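Local coordinates for protein extracellular ligand-binding receptor (Verminephrobacter eiseniae, PDB 4M88) that probably serves as the extracellular solute-binding component of an ABC transporter, capturing an amino acid or a related ligand for uptake, at residues Pro97-Asn102 against Ala317-Met322; Arg296-Ala301 against Ala313-Thr318; Met322-Ile325 against Phe330-Asp333. All blocks are in the same frame, centred on the assembly; numbering follows the deposited sequence.

Interaction 1: residues Pro97-Asn102 against Ala317-Met322; sequences PVVVVN and ATLSTM
Val99 and Val101, alternate residues of strand 99-101, both send their side chains to Leu319 on helix 312-321. Val99 comes first along the strand. Its CG2 stands anti to the backbone N and meets Leu319 CD1 tip to tip at 4.0 Å. CG1 of the same valine lies between the backbone N and the carbonyl carbon (chi1 58°) and turns instead to Leu315, a turn earlier on the helix. Val100 faces the other side of the sheet, toward Phe118 and Leu93. Val101 then adds a looser touch, its CG2 lying 4.4 Å from Leu319 CD1. One methyl of the leucine thus serves both valines, and no hydrogen bond crosses the gap. The nearest CA atoms, those of Val99 and Leu319, stay 9.8 Å apart, so side chains alone bridge helix and strand. At the end of the strand, the buried amide of Asn102 is satisfied through OD1 by the backbone N of Val121 and Arg122 and through ND2 by Glu290 and Ser77. A helix packed by aliphatic side chains on a parallel sheet is one pair of layers in the alpha-beta-alpha sandwich that builds each lobe of a periplasmic binding protein.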
ATOM      1  N   PRO A  97     -22.823   5.753   6.811  1.00 17.70           N
ATOM      2  CA  PRO A  97     -22.735   6.760   5.747  1.00 17.09           C
ATOM      3  C   PRO A  97     -21.312   7.292   5.595  1.00 17.25           C
ATOM      4  O   PRO A  97     -20.988   8.407   6.015  1.00 16.79           O
ATOM      5  CB  PRO A  97     -23.673   7.870   6.232  1.00 23.73           C
ATOM      6  CG  PRO A  97     -23.665   7.741   7.743  1.00 19.15           C
ATOM      7  CD  PRO A  97     -23.553   6.253   7.993  1.00 15.24           C
ATOM      8  N   VAL A  98     -20.457   6.486   4.988  1.00 14.19           N
ATOM      9  CA  VAL A  98     -19.061   6.861   4.843  1.00 17.08           C
ATOM     10  C   VAL A  98     -18.496   6.153   3.622  1.00 17.17           C
ATOM     11  O   VAL A  98     -19.058   5.167   3.154  1.00 15.58           O
ATOM     12  CB  VAL A  98     -18.265   6.474   6.108  1.00 14.09           C
ATOM     13  CG1 VAL A  98     -18.028   4.963   6.162  1.00 13.46           C
ATOM     14  CG2 VAL A  98     -16.931   7.230   6.172  1.00 13.52           C
ATOM     15  N   VAL A  99     -17.403   6.674   3.081  1.00 11.94           N
ATOM     16  CA  VAL A  99     -16.673   5.941   2.068  1.00 11.81           C
ATOM     17  C   VAL A  99     -15.271   5.717   2.612  1.00 12.43           C
ATOM     18  O   VAL A  99     -14.748   6.548   3.381  1.00 15.39           O
ATOM     19  CB  VAL A  99     -16.634   6.705   0.740  1.00 24.51           C
ATOM     20  CG1 VAL A  99     -16.030   8.011   0.945  1.00 24.43           C
ATOM     21  CG2 VAL A  99     -15.819   5.977  -0.256  1.00 26.62           C
ATOM     22  N   VAL A 100     -14.686   4.574   2.273  1.00 11.45           N
ATOM     23  CA  VAL A 100     -13.324   4.276   2.701  1.00 11.29           C
ATOM     24  C   VAL A 100     -12.455   4.362   1.463  1.00 11.25           C
ATOM     25  O   VAL A 100     -12.721   3.693   0.470  1.00 11.28           O
ATOM     26  CB  VAL A 100     -13.194   2.866   3.309  1.00 11.27           C
ATOM     27  CG1 VAL A 100     -11.754   2.628   3.753  1.00 11.19           C
ATOM     28  CG2 VAL A 100     -14.134   2.701   4.499  1.00 12.14           C
ATOM     29  N   VAL A 101     -11.450   5.225   1.503  1.00 11.82           N
ATOM     30  CA  VAL A 101     -10.649   5.490   0.315  1.00 12.37           C
ATOM     31  C   VAL A 101      -9.257   4.940   0.525  1.00 13.94           C
ATOM     32  O   VAL A 101      -8.493   5.441   1.362  1.00 16.65           O
ATOM     33  CB  VAL A 101     -10.606   6.985  -0.039  1.00 11.78           C
ATOM     34  CG1 VAL A 101      -9.674   7.230  -1.223  1.00 18.95           C
ATOM     35  CG2 VAL A 101     -12.008   7.488  -0.357  1.00 16.46           C
ATOM     36  N   ASN A 102      -8.968   3.890  -0.238  1.00 12.32           N
ATOM     37  CA  ASN A 102      -7.733   3.112  -0.158  1.00 12.54           C
ATOM     38  C   ASN A 102      -7.699   2.181   1.050  1.00 17.77           C
ATOM     39  O   ASN A 102      -8.389   2.398   2.055  1.00 19.36           O
ATOM     40  CB  ASN A 102      -6.474   3.987  -0.220  1.00 13.17           C
ATOM     41  CG  ASN A 102      -5.275   3.232  -0.783  1.00 19.29           C
ATOM     42  OD1 ASN A 102      -5.404   2.496  -1.771  1.00 12.53           O
ATOM     43  ND2 ASN A 102      -4.116   3.382  -0.144  1.00 20.87           N
ATOM     44  N   ALA A 317     -21.088   8.983  -4.913  1.00 14.95           N
ATOM     45  CA  ALA A 317     -21.743   9.155  -6.203  1.00 14.89           C
ATOM     46  C   ALA A 317     -20.726   9.680  -7.203  1.00 15.86           C
ATOM     47  O   ALA A 317     -20.692   9.245  -8.355  1.00 18.82           O
ATOM     48  CB  ALA A 317     -22.929  10.130  -6.079  1.00 14.57           C
ATOM     49  N   THR A 318     -19.889  10.611  -6.759  1.00 12.41           N
ATOM     50  CA  THR A 318     -18.932  11.239  -7.668  1.00 12.52           C
ATOM     51  C   THR A 318     -17.777  10.308  -8.049  1.00 13.17           C
ATOM     52  O   THR A 318     -17.447  10.194  -9.222  1.00 14.67           O
ATOM     53  CB  THR A 318     -18.389  12.546  -7.080  1.00 15.46           C
ATOM     54  OG1 THR A 318     -19.480  13.469  -6.923  1.00 17.06           O
ATOM     55  CG2 THR A 318     -17.348  13.144  -8.003  1.00 14.70           C
ATOM     56  N   LEU A 319     -17.169   9.650  -7.045  1.00 15.04           N
ATOM     57  CA  LEU A 319     -16.107   8.679  -7.310  1.00 15.85           C
ATOM     58  C   LEU A 319     -16.524   7.687  -8.397  1.00 16.74           C
ATOM     59  O   LEU A 319     -15.769   7.413  -9.330  1.00 16.58           O
ATOM     60  CB  LEU A 319     -15.743   7.918  -6.032  1.00 15.92           C
ATOM     61  CG  LEU A 319     -15.009   8.728  -4.953  1.00 17.52           C
ATOM     62  CD1 LEU A 319     -14.904   7.928  -3.671  1.00 18.10           C
ATOM     63  CD2 LEU A 319     -13.631   9.135  -5.435  1.00 16.97           C
ATOM     64  N   SER A 320     -17.753   7.188  -8.323  1.00 16.67           N
ATOM     65  CA  SER A 320     -18.212   6.136  -9.217  1.00 17.99           C
ATOM     66  C   SER A 320     -18.675   6.619 -10.583  1.00 21.87           C
ATOM     67  O   SER A 320     -18.859   5.806 -11.480  1.00 23.43           O
ATOM     68  CB  SER A 320     -19.338   5.328  -8.562  1.00 25.66           C
ATOM     69  OG  SER A 320     -18.867   4.654  -7.413  1.00 27.91           O
ATOM     70  N   THR A 321     -18.877   7.927 -10.748  1.00 14.99           N
ATOM     71  CA  THR A 321     -19.444   8.432 -11.994  1.00 16.02           C
ATOM     72  C   THR A 321     -18.611   9.501 -12.701  1.00 21.60           C
ATOM     73  O   THR A 321     -18.975   9.932 -13.792  1.00 21.64           O
ATOM     74  CB  THR A 321     -20.895   8.972 -11.797  1.00 20.90           C
ATOM     75  OG1 THR A 321     -20.887  10.098 -10.909  1.00 18.77           O
ATOM     76  CG2 THR A 321     -21.795   7.895 -11.223  1.00 19.13           C
HETATM   77  N   MSE A 322     -17.503   9.922 -12.095  1.00 16.91           N
HETATM   78  CA  MSE A 322     -16.685  10.984 -12.693  1.00 21.59           C
HETATM   79  C   MSE A 322     -15.820  10.485 -13.846  1.00 24.59           C
HETATM   80  O   MSE A 322     -15.229  11.282 -14.574  1.00 25.80           O
HETATM   81  CB  MSE A 322     -15.799  11.659 -11.640  1.00 16.95           C
HETATM   82  CG  MSE A 322     -14.751  10.753 -11.024  1.00 15.64           C
HETATM   83 SE   MSE A 322     -13.848  11.568  -9.463  0.70 25.25          SE
HETATM   84  CE  MSE A 322     -12.681  10.054  -9.066  1.00 18.37           C
TER

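Interaction 2: residues Arg296-Ala301 against Ala313-Thr318; sequences RTVGEA and ANLAAT
Leu315 and Thr318, one turn apart on helix 312-321, make the whole contact with helix 286-303, where they meet Val298 and Ala301. Leu315 has the larger share on its helix. Its CG is anti to the backbone N (chi1 175°), which swings both methyls toward the other helix although the side chain does not start out in that direction. The two branches divide the partners: CD1 presses on Ala301 CB at 3.6 Å, while CD2 reaches Val298 CG1 at 4.0 Å, the leucine and valine side chains crossing at about a right angle. Three residues on, Thr318 makes the second contact. Thr318 CG2 lies 3.4 Å from Ala301 O and 4.1 Å from Ala301 CB, touching backbone and side chain alike. The hydroxyl takes the other branch: OG1, beside the backbone N (chi1 -63°), is engaged by Asn307 OD1 and also lies 3.0 Å from Asn314 O of its own helix. Methyl and hydroxyl are thereby sorted, the first into the interface and the second to polar atoms of the preceding loop and turn.

No hydrogen bond joins the helices. Their axes run almost perpendicular (92°) and approach to 10.0 Å, so contact is confined to a short patch, and the small Ala301 lets the CA atoms of Ala301 and Thr318 come within 6.1 Å. On another side of helix 286-303, Arg296 NE forms an in-plane salt bridge with Glu300 OE2, and Glu269 is a second acidic partner of the arginine. The sheet lies alongside both helices: Val298 touches Ala74 and Ile76 of strand 74-76 and Val101 of strand 99-101, and Leu315 meets Ala74 and Val99 of the same two strands.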
ATOM      1  N   ARG A 296      -5.818  13.149  -1.743  1.00 10.46           N
ATOM      2  CA  ARG A 296      -6.063  13.972  -2.916  1.00 11.31           C
ATOM      3  C   ARG A 296      -7.197  13.432  -3.797  1.00 13.65           C
ATOM      4  O   ARG A 296      -7.908  14.194  -4.445  1.00 12.99           O
ATOM      5  CB  ARG A 296      -4.792  14.145  -3.742  1.00  9.89           C
ATOM      6  CG  ARG A 296      -4.993  15.090  -4.908  1.00 15.40           C
ATOM      7  CD  ARG A 296      -3.678  15.637  -5.427  1.00 16.56           C
ATOM      8  NE  ARG A 296      -3.894  16.409  -6.641  1.00 18.55           N
ATOM      9  CZ  ARG A 296      -2.915  16.917  -7.379  1.00 21.46           C
ATOM     10  NH1 ARG A 296      -1.651  16.735  -7.006  1.00 18.40           N
ATOM     11  NH2 ARG A 296      -3.205  17.596  -8.486  1.00 22.97           N
ATOM     12  N   THR A 297      -7.367  12.115  -3.816  1.00 11.37           N
ATOM     13  CA  THR A 297      -8.492  11.503  -4.531  1.00 12.94           C
ATOM     14  C   THR A 297      -9.819  12.024  -3.990  1.00 10.93           C
ATOM     15  O   THR A 297     -10.718  12.383  -4.760  1.00 12.69           O
ATOM     16  CB  THR A 297      -8.446   9.988  -4.367  1.00 12.47           C
ATOM     17  OG1 THR A 297      -7.283   9.507  -5.040  1.00 13.19           O
ATOM     18  CG2 THR A 297      -9.682   9.328  -4.960  1.00 15.82           C
ATOM     19  N   VAL A 298      -9.931  12.081  -2.669  1.00 11.14           N
ATOM     20  CA  VAL A 298     -11.121  12.646  -2.053  1.00 12.38           C
ATOM     21  C   VAL A 298     -11.290  14.110  -2.443  1.00 15.37           C
ATOM     22  O   VAL A 298     -12.384  14.534  -2.810  1.00 13.98           O
ATOM     23  CB  VAL A 298     -11.092  12.510  -0.531  1.00 10.90           C
ATOM     24  CG1 VAL A 298     -12.232  13.299   0.080  1.00 11.16           C
ATOM     25  CG2 VAL A 298     -11.186  11.041  -0.130  1.00 15.07           C
ATOM     26  N   GLY A 299     -10.199  14.868  -2.379  1.00 15.59           N
ATOM     27  CA  GLY A 299     -10.217  16.274  -2.749  1.00 15.33           C
ATOM     28  C   GLY A 299     -10.639  16.490  -4.188  1.00 15.47           C
ATOM     29  O   GLY A 299     -11.484  17.342  -4.482  1.00 16.07           O
ATOM     30  N   GLU A 300     -10.055  15.727  -5.105  1.00 12.81           N
ATOM     31  CA  GLU A 300     -10.399  15.901  -6.515  1.00 14.46           C
ATOM     32  C   GLU A 300     -11.848  15.510  -6.803  1.00 17.28           C
ATOM     33  O   GLU A 300     -12.514  16.143  -7.622  1.00 17.40           O
ATOM     34  CB  GLU A 300      -9.430  15.152  -7.437  1.00 20.62           C
ATOM     35  CG  GLU A 300      -7.959  15.589  -7.317  1.00 23.41           C
ATOM     36  CD  GLU A 300      -7.691  17.026  -7.763  1.00 37.56           C
ATOM     37  OE1 GLU A 300      -8.560  17.643  -8.423  1.00 38.34           O
ATOM     38  OE2 GLU A 300      -6.587  17.540  -7.458  1.00 38.41           O
ATOM     39  N   ALA A 301     -12.351  14.479  -6.130  1.00 14.31           N
ATOM     40  CA  ALA A 301     -13.755  14.120  -6.306  1.00 13.81           C
ATOM     41  C   ALA A 301     -14.660  15.237  -5.794  1.00 15.38           C
ATOM     42  O   ALA A 301     -15.644  15.586  -6.437  1.00 18.92           O
ATOM     43  CB  ALA A 301     -14.074  12.810  -5.582  1.00 12.36           C
ATOM     44  N   ALA A 313     -22.565  10.492   0.679  1.00 18.74           N
ATOM     45  CA  ALA A 313     -23.327  10.084  -0.502  1.00 18.05           C
ATOM     46  C   ALA A 313     -22.873  10.841  -1.759  1.00 18.53           C
ATOM     47  O   ALA A 313     -22.715  10.237  -2.825  1.00 15.73           O
ATOM     48  CB  ALA A 313     -24.805  10.261  -0.271  1.00 19.35           C
ATOM     49  N   ASN A 314     -22.677  12.153  -1.650  1.00 12.60           N
ATOM     50  CA  ASN A 314     -22.128  12.915  -2.776  1.00 15.92           C
ATOM     51  C   ASN A 314     -20.771  12.386  -3.220  1.00 14.14           C
ATOM     52  O   ASN A 314     -20.500  12.236  -4.421  1.00 15.97           O
ATOM     53  CB  ASN A 314     -21.963  14.398  -2.429  1.00 17.34           C
ATOM     54  CG  ASN A 314     -23.278  15.107  -2.246  1.00 28.29           C
ATOM     55  OD1 ASN A 314     -23.587  15.591  -1.152  1.00 27.21           O
ATOM     56  ND2 ASN A 314     -24.058  15.196  -3.318  1.00 26.38           N
ATOM     57  N   LEU A 315     -19.898  12.137  -2.248  1.00 13.02           N
ATOM     58  CA  LEU A 315     -18.557  11.670  -2.557  1.00 14.52           C
ATOM     59  C   LEU A 315     -18.602  10.319  -3.274  1.00 14.99           C
ATOM     60  O   LEU A 315     -17.991  10.148  -4.329  1.00 14.61           O
ATOM     61  CB  LEU A 315     -17.703  11.594  -1.279  1.00 14.33           C
ATOM     62  CG  LEU A 315     -16.302  11.000  -1.434  1.00 13.33           C
ATOM     63  CD1 LEU A 315     -15.520  11.726  -2.513  1.00 13.20           C
ATOM     64  CD2 LEU A 315     -15.571  11.119  -0.119  1.00 12.60           C
ATOM     65  N   ALA A 316     -19.349   9.369  -2.724  1.00 14.44           N
ATOM     66  CA  ALA A 316     -19.472   8.053  -3.352  1.00 14.04           C
ATOM     67  C   ALA A 316     -20.069   8.141  -4.756  1.00 13.99           C
ATOM     68  O   ALA A 316     -19.614   7.455  -5.670  1.00 15.68           O
ATOM     69  CB  ALA A 316     -20.322   7.129  -2.487  1.00 15.99           C
ATOM     70  N   ALA A 317     -21.088   8.983  -4.913  1.00 14.95           N
ATOM     71  CA  ALA A 317     -21.743   9.155  -6.203  1.00 14.89           C
ATOM     72  C   ALA A 317     -20.726   9.680  -7.203  1.00 15.86           C
ATOM     73  O   ALA A 317     -20.692   9.245  -8.355  1.00 18.82           O
ATOM     74  CB  ALA A 317     -22.929  10.130  -6.079  1.00 14.57           C
ATOM     75  N   THR A 318     -19.889  10.611  -6.759  1.00 12.41           N
ATOM     76  CA  THR A 318     -18.932  11.239  -7.668  1.00 12.52           C
ATOM     77  C   THR A 318     -17.777  10.308  -8.049  1.00 13.17           C
ATOM     78  O   THR A 318     -17.447  10.194  -9.222  1.00 14.67           O
ATOM     79  CB  THR A 318     -18.389  12.546  -7.080  1.00 15.46           C
ATOM     80  OG1 THR A 318     -19.480  13.469  -6.923  1.00 17.06           O
ATOM     81  CG2 THR A 318     -17.348  13.144  -8.003  1.00 14.70           C
TER

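Interaction 3: residues Met322-Ile325 against Phe330-Asp333; sequences MGEI and FHLD
Ile325 and Leu332 pair as an antiparallel hydrogen-bonded couple, tying the chain that leaves helix 312-321 to strand 330-332. Ile325 N gives its hydrogen to Leu332 O at 2.9 Å, and Leu332 N returns one to Ile325 O at 3.1 Å. Both bonds are fairly straight (165° and 163° at the hydrogen). The two side chains lie side by side on one face of the ribbon, Ile325 CG1 being 4.1 Å from Leu332 CB. One residue earlier, the Glu324 side chain crosses that of Asp333 at about a right angle, Glu324 CG sitting 3.2 Å from Asp333 OD2. With CG beside the backbone N and the chain extended beyond it, the carboxylate is carried away from the aspartate toward His331, Glu324 OE1 ending 3.7 Å from His331 ND1, too long for a hydrogen bond. Glu324 OE2 stays 4.1 Å from Asp333 OD2, a like-charge neighbour that may raise the proton affinity of either group. Asp333 OD1 is held by Ser335, and Glu324 OE2 makes a weak hydrogen bond to a glycerol. The two-stranded hairpin, 325-327 with 330-332, borders helix 286-303, where Leu332 touches Thr297, and Phe330 lies on the loop residues Phe256 and Pro257.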
HETATM    1  N   MSE A 322     -17.503   9.922 -12.095  1.00 16.91           N
HETATM    2  CA  MSE A 322     -16.685  10.984 -12.693  1.00 21.59           C
HETATM    3  C   MSE A 322     -15.820  10.485 -13.846  1.00 24.59           C
HETATM    4  O   MSE A 322     -15.229  11.282 -14.574  1.00 25.80           O
HETATM    5  CB  MSE A 322     -15.799  11.659 -11.640  1.00 16.95           C
HETATM    6  CG  MSE A 322     -14.751  10.753 -11.024  1.00 15.64           C
HETATM    7 SE   MSE A 322     -13.848  11.568  -9.463  0.70 25.25          SE
HETATM    8  CE  MSE A 322     -12.681  10.054  -9.066  1.00 18.37           C
ATOM      9  N   GLY A 323     -15.737   9.169 -14.004  1.00 19.91           N
ATOM     10  CA  GLY A 323     -14.918   8.594 -15.057  1.00 19.79           C
ATOM     11  C   GLY A 323     -13.444   8.705 -14.716  1.00 19.87           C
ATOM     12  O   GLY A 323     -13.070   8.855 -13.545  1.00 21.28           O
ATOM     13  N   GLU A 324     -12.598   8.638 -15.738  1.00 17.42           N
ATOM     14  CA  GLU A 324     -11.157   8.709 -15.520  1.00 23.17           C
ATOM     15  C   GLU A 324     -10.713  10.112 -15.135  1.00 23.30           C
ATOM     16  O   GLU A 324     -11.023  11.084 -15.825  1.00 27.30           O
ATOM     17  CB  GLU A 324     -10.394   8.295 -16.780  1.00 32.86           C
ATOM     18  CG  GLU A 324     -10.140   6.809 -16.909  1.00 46.08           C
ATOM     19  CD  GLU A 324      -8.937   6.491 -17.774  1.00 51.30           C
ATOM     20  OE1 GLU A 324      -7.986   7.304 -17.796  1.00 50.78           O
ATOM     21  OE2 GLU A 324      -8.949   5.425 -18.426  1.00 54.55           O
ATOM     22  N   ILE A 325      -9.964  10.215 -14.046  1.00 20.73           N
ATOM     23  CA  ILE A 325      -9.353  11.482 -13.707  1.00 23.72           C
ATOM     24  C   ILE A 325      -7.842  11.348 -13.797  1.00 24.11           C
ATOM     25  O   ILE A 325      -7.277  10.261 -13.621  1.00 22.33           O
ATOM     26  CB  ILE A 325      -9.774  11.972 -12.317  1.00 22.89           C
ATOM     27  CG1 ILE A 325      -9.341  10.976 -11.248  1.00 19.57           C
ATOM     28  CG2 ILE A 325     -11.291  12.222 -12.267  1.00 26.47           C
ATOM     29  CD1 ILE A 325      -9.433  11.540  -9.848  1.00 21.70           C
ATOM     30  N   PHE A 330      -0.984  10.709 -12.607  1.00 19.14           N
ATOM     31  CA  PHE A 330      -1.441   9.458 -12.016  1.00 13.61           C
ATOM     32  C   PHE A 330      -2.937   9.347 -12.263  1.00 21.57           C
ATOM     33  O   PHE A 330      -3.716  10.203 -11.821  1.00 18.90           O
ATOM     34  CB  PHE A 330      -1.134   9.414 -10.516  1.00 13.56           C
ATOM     35  CG  PHE A 330      -1.539   8.125  -9.850  1.00 15.50           C
ATOM     36  CD1 PHE A 330      -0.791   6.965 -10.044  1.00 15.81           C
ATOM     37  CD2 PHE A 330      -2.661   8.071  -9.032  1.00 17.89           C
ATOM     38  CE1 PHE A 330      -1.161   5.773  -9.443  1.00 16.92           C
ATOM     39  CE2 PHE A 330      -3.036   6.881  -8.418  1.00 19.53           C
ATOM     40  CZ  PHE A 330      -2.281   5.728  -8.629  1.00 14.45           C
ATOM     41  N   HIS A 331      -3.334   8.310 -12.994  1.00 13.66           N
ATOM     42  CA  HIS A 331      -4.719   8.165 -13.419  1.00 14.00           C
ATOM     43  C   HIS A 331      -5.477   7.255 -12.472  1.00 13.04           C
ATOM     44  O   HIS A 331      -4.919   6.297 -11.933  1.00 16.57           O
ATOM     45  CB  HIS A 331      -4.789   7.568 -14.823  1.00 21.30           C
ATOM     46  CG  HIS A 331      -4.138   8.409 -15.872  1.00 30.91           C
ATOM     47  ND1 HIS A 331      -4.843   8.994 -16.901  1.00 37.97           N
ATOM     48  CD2 HIS A 331      -2.843   8.753 -16.060  1.00 34.32           C
ATOM     49  CE1 HIS A 331      -4.009   9.667 -17.675  1.00 40.04           C
ATOM     50  NE2 HIS A 331      -2.791   9.536 -17.186  1.00 34.16           N
ATOM     51  N   LEU A 332      -6.758   7.562 -12.287  1.00 13.81           N
ATOM     52  CA  LEU A 332      -7.660   6.736 -11.504  1.00 12.63           C
ATOM     53  C   LEU A 332      -8.993   6.697 -12.211  1.00 14.85           C
ATOM     54  O   LEU A 332      -9.439   7.703 -12.769  1.00 16.88           O
ATOM     55  CB  LEU A 332      -7.890   7.336 -10.118  1.00 14.75           C
ATOM     56  CG  LEU A 332      -6.806   7.121  -9.069  1.00 19.30           C
ATOM     57  CD1 LEU A 332      -7.177   7.889  -7.820  1.00 23.54           C
ATOM     58  CD2 LEU A 332      -6.677   5.650  -8.748  1.00 16.24           C
ATOM     59  N   ASP A 333      -9.640   5.539 -12.166  1.00 13.15           N
ATOM     60  CA  ASP A 333     -10.962   5.380 -12.760  1.00 15.69           C
ATOM     61  C   ASP A 333     -11.731   4.346 -11.954  1.00 14.35           C
ATOM     62  O   ASP A 333     -11.301   3.195 -11.866  1.00 15.84           O
ATOM     63  CB  ASP A 333     -10.831   4.893 -14.203  1.00 15.03           C
ATOM     64  CG  ASP A 333     -12.167   4.863 -14.941  1.00 25.52           C
ATOM     65  OD1 ASP A 333     -13.191   5.295 -14.367  1.00 22.75           O
ATOM     66  OD2 ASP A 333     -12.189   4.419 -16.112  1.00 30.67           O
TER

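In the fold
Interactions 1 and 2 are both buried and aliphatic, their centres about 5 Å apart, and they share helix 312-321. Leu315 and Leu319 project from that helix between strand 99-101 and helix 286-303: Leu319 CD2 packs 3.7 Å from Ala301 CB, and Val101 CG2 lies equally near Val298 CG2, closing the triangle of strand and two helices. Interaction 3, about 12 Å from each by centres, follows on the exit from the same helix and is only partly buried. There, backbone hydrogen bonds and the carboxylates of Glu324 and Asp333, nearer the surface, join an apolar contact. Its inner side still meets the core, the selenium of Met322, a selenomethionine, lying near Ala301 CA and Leu332 reaching Thr297.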